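Local coordinates for Beta/gama crystallin family protein (Methanosarcina acetivorans, PDB 3HZ2) that binds two calcium ions in a single betagamma-crystallin domain, the part of the longer archaeal protein present in this chain, at residues A3-Y8 and S79-I84. Numbering follows the deposited sequence.
Sequences AEVIVY and SSFRQI. With CA (calcium ion), chain F.
Residues 3-8 and 79-84 face each other from two different beta-sheets and run nearly antiparallel, the directions of Ala3 to Val7 and Phe81 to Gln83 lying 162° apart, yet the closest CA atoms, those of Ala3 and Gln83, are still 7.3 Å from each other. That spacing is too wide for backbone pairing, and side chains make the junction. Phe81 reaches across: with CG set between its own backbone N and carbonyl carbon (chi1 57°), the ring projects toward strand 4-8 and its far half meets two valines. Their CG1 methyls sit on one side of the ring plane, both oblique to the ring: Val5 CG1 lies 3.9 Å from Phe81 CE1, and Val7 CG1 4.0 Å from Phe81 CE2. The Val7 side chain points against that of Phe81, while Val5 crosses it at an angle. Strand 4-8 belongs to the first Greek-key motif and strand 80-83 to the second, and their side chains meet in the buried interior between the two sheets of the betagamma-crystallin sandwich. Phe47, Trp45 and Ala20 also pack on Phe81, and Ile38 lies against Val5. At the more exposed end, Gln83 extends its chain from a CG anti to the backbone N (chi1 -163°) and turns the flat face of its amide to the methyl of Ala3, whose CB stands over CD of Gln83 at 3.2 Å. At the other end, a classic beta bulge places Ser79 and Ser80 opposite Tyr48, and Ser79 OG binds a calcium ion at 2.6 Å together with two waters, Asp33 OD1 and the carbonyl oxygens of Glu49 and Ser77.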
ATOM      1  N   ALA A   3      13.950   1.800  -2.000  1.00 25.78           N
ATOM      2  CA  ALA A   3      12.497   1.930  -1.983  1.00 21.19           C
ATOM      3  C   ALA A   3      11.895   1.415  -0.679  1.00 18.60           C
ATOM      4  O   ALA A   3      12.280   0.360  -0.175  1.00 17.31           O
ATOM      5  CB  ALA A   3      11.894   1.186  -3.168  1.00 21.87           C
ATOM      6  N   GLU A   4      10.949   2.169  -0.132  1.00 16.38           N
ATOM      7  CA  GLU A   4      10.301   1.780   1.111  1.00 14.52           C
ATOM      8  C   GLU A   4       8.902   2.368   1.204  1.00 11.98           C
ATOM      9  O   GLU A   4       8.673   3.506   0.813  1.00 10.96           O
ATOM     10  CB  GLU A   4      11.126   2.246   2.310  1.00 15.89           C
ATOM     11  CG  GLU A   4      10.518   1.871   3.650  1.00 17.98           C
ATOM     12  CD  GLU A   4      11.370   2.317   4.818  1.00 20.41           C
ATOM     13  OE1 GLU A   4      11.068   1.917   5.963  1.00 20.32           O
ATOM     14  OE2 GLU A   4      12.341   3.072   4.593  1.00 21.68           O
ATOM     15  N   VAL A   5       7.969   1.581   1.723  1.00 10.28           N
ATOM     16  CA  VAL A   5       6.597   2.046   1.865  1.00  9.31           C
ATOM     17  C   VAL A   5       6.002   1.470   3.138  1.00 10.16           C
ATOM     18  O   VAL A   5       6.255   0.316   3.479  1.00 10.90           O
ATOM     19  CB  VAL A   5       5.722   1.614   0.648  1.00 10.82           C
ATOM     20  CG1 VAL A   5       5.689   0.092   0.528  1.00  8.43           C
ATOM     21  CG2 VAL A   5       4.310   2.164   0.797  1.00  8.91           C
ATOM     22  N   ILE A   6       5.239   2.290   3.855  1.00  9.78           N
ATOM     23  CA  ILE A   6       4.588   1.834   5.071  1.00  8.85           C
ATOM     24  C   ILE A   6       3.083   1.920   4.845  1.00  9.36           C
ATOM     25  O   ILE A   6       2.559   2.958   4.438  1.00  8.88           O
ATOM     26  CB  ILE A   6       4.971   2.696   6.297  1.00  9.59           C
ATOM     27  CG1 ILE A   6       6.492   2.862   6.370  1.00 10.27           C
ATOM     28  CG2 ILE A   6       4.478   2.015   7.576  1.00  8.71           C
ATOM     29  CD1 ILE A   6       6.971   3.658   7.569  1.00 12.41           C
ATOM     30  N   VAL A   7       2.397   0.812   5.086  1.00  9.42           N
ATOM     31  CA  VAL A   7       0.954   0.753   4.906  1.00  8.64           C
ATOM     32  C   VAL A   7       0.289   0.670   6.272  1.00  8.59           C
ATOM     33  O   VAL A   7       0.835   0.077   7.204  1.00  7.51           O
ATOM     34  CB  VAL A   7       0.550  -0.467   4.050  1.00  9.17           C
ATOM     35  CG1 VAL A   7       1.080  -0.293   2.631  1.00  8.25           C
ATOM     36  CG2 VAL A   7       1.106  -1.752   4.667  1.00 10.17           C
ATOM     37  N   TYR A   8      -0.891   1.269   6.391  1.00  9.25           N
ATOM     38  CA  TYR A   8      -1.599   1.281   7.664  1.00  8.20           C
ATOM     39  C   TYR A   8      -3.036   0.808   7.572  1.00  8.92           C
ATOM     40  O   TYR A   8      -3.717   1.024   6.568  1.00  5.85           O
ATOM     41  CB  TYR A   8      -1.589   2.686   8.257  1.00  8.47           C
ATOM     42  CG  TYR A   8      -0.216   3.288   8.394  1.00  9.31           C
ATOM     43  CD1 TYR A   8       0.453   3.810   7.286  1.00  8.99           C
ATOM     44  CD2 TYR A   8       0.413   3.356   9.637  1.00  8.67           C
ATOM     45  CE1 TYR A   8       1.712   4.388   7.413  1.00 10.37           C
ATOM     46  CE2 TYR A   8       1.672   3.933   9.776  1.00 12.10           C
ATOM     47  CZ  TYR A   8       2.316   4.449   8.661  1.00 11.05           C
ATOM     48  OH  TYR A   8       3.555   5.036   8.801  1.00 10.65           O
ATOM     49  N   SER A  79      -4.570  -5.799  -1.981  1.00  9.62           N
ATOM     50  CA  SER A  79      -4.255  -7.183  -1.638  1.00  8.28           C
ATOM     51  C   SER A  79      -2.825  -7.590  -1.957  1.00  8.03           C
ATOM     52  O   SER A  79      -2.397  -8.689  -1.615  1.00 10.01           O
ATOM     53  CB  SER A  79      -5.227  -8.136  -2.330  1.00  9.94           C
ATOM     54  OG  SER A  79      -6.500  -8.047  -1.722  1.00 10.63           O
ATOM     55  N   SER A  80      -2.092  -6.706  -2.623  1.00  8.22           N
ATOM     56  CA  SER A  80      -0.697  -6.963  -2.950  1.00  7.20           C
ATOM     57  C   SER A  80      -0.080  -5.692  -3.499  1.00  7.48           C
ATOM     58  O   SER A  80      -0.782  -4.815  -3.996  1.00  7.81           O
ATOM     59  CB  SER A  80      -0.558  -8.103  -3.976  1.00  5.12           C
ATOM     60  OG  SER A  80      -1.164  -7.780  -5.217  1.00  7.75           O
ATOM     61  N   PHE A  81       1.233  -5.570  -3.370  1.00  7.24           N
ATOM     62  CA  PHE A  81       1.918  -4.398  -3.892  1.00  8.62           C
ATOM     63  C   PHE A  81       3.393  -4.683  -4.091  1.00  9.30           C
ATOM     64  O   PHE A  81       3.978  -5.514  -3.394  1.00 10.11           O
ATOM     65  CB  PHE A  81       1.695  -3.166  -2.986  1.00  8.75           C
ATOM     66  CG  PHE A  81       2.122  -3.348  -1.548  1.00 10.33           C
ATOM     67  CD1 PHE A  81       3.452  -3.177  -1.170  1.00  9.28           C
ATOM     68  CD2 PHE A  81       1.183  -3.649  -0.568  1.00  8.93           C
ATOM     69  CE1 PHE A  81       3.837  -3.303   0.164  1.00 10.51           C
ATOM     70  CE2 PHE A  81       1.555  -3.778   0.768  1.00 11.15           C
ATOM     71  CZ  PHE A  81       2.884  -3.605   1.135  1.00 10.81           C
ATOM     72  N   ARG A  82       3.981  -4.010  -5.072  1.00 10.14           N
ATOM     73  CA  ARG A  82       5.388  -4.197  -5.374  1.00 12.23           C
ATOM     74  C   ARG A  82       5.998  -2.938  -5.952  1.00 13.22           C
ATOM     75  O   ARG A  82       5.295  -2.029  -6.402  1.00 12.59           O
ATOM     76  CB  ARG A  82       5.572  -5.353  -6.361  1.00 12.66           C
ATOM     77  CG  ARG A  82       4.865  -5.158  -7.692  1.00 15.18           C
ATOM     78  CD  ARG A  82       5.104  -6.356  -8.599  1.00 19.65           C
ATOM     79  NE  ARG A  82       4.202  -6.371  -9.749  1.00 22.28           N
ATOM     80  CZ  ARG A  82       4.107  -7.382 -10.609  1.00 23.39           C
ATOM     81  NH1 ARG A  82       4.863  -8.463 -10.449  1.00 23.58           N
ATOM     82  NH2 ARG A  82       3.251  -7.320 -11.622  1.00 20.51           N
ATOM     83  N   GLN A  83       7.323  -2.902  -5.939  1.00 15.16           N
ATOM     84  CA  GLN A  83       8.074  -1.770  -6.448  1.00 16.76           C
ATOM     85  C   GLN A  83       8.089  -1.785  -7.974  1.00 17.29           C
ATOM     86  O   GLN A  83       8.094  -2.850  -8.593  1.00 16.69           O
ATOM     87  CB  GLN A  83       9.506  -1.846  -5.921  1.00 17.41           C
ATOM     88  CG  GLN A  83      10.287  -0.556  -6.030  1.00 20.73           C
ATOM     89  CD  GLN A  83      11.758  -0.761  -5.733  1.00 21.71           C
ATOM     90  OE1 GLN A  83      12.121  -1.536  -4.842  1.00 19.90           O
ATOM     91  NE2 GLN A  83      12.614  -0.063  -6.471  1.00 21.88           N
ATOM     92  N   ILE A  84       8.090  -0.601  -8.580  1.00 18.27           N
ATOM     93  CA  ILE A  84       8.133  -0.496 -10.034  1.00 19.74           C
ATOM     94  C   ILE A  84       9.060   0.633 -10.471  1.00 21.40           C
ATOM     95  O   ILE A  84       9.519   1.393  -9.589  1.00 21.53           O
ATOM     96  CB  ILE A  84       6.734  -0.244 -10.635  1.00 19.29           C
ATOM     97  CG1 ILE A  84       6.118   1.017 -10.026  1.00 19.42           C
ATOM     98  CG2 ILE A  84       5.847  -1.460 -10.406  1.00 20.94           C
ATOM     99  CD1 ILE A  84       4.784   1.396 -10.638  1.00 20.65           C
ATOM    100  OXT ILE A  84       9.310   0.746 -11.690  1.00 22.49           O
TER
HETATM  101 CA    CA F 102      -8.710  -6.910  -2.478  1.00 14.17          CA
HETATM  102  O   HOH W   1     -11.369  -6.162  -2.588  1.00 41.42           O
HETATM  103  O   HOH W   2      -9.480  -9.572  -2.700  1.00 21.95           O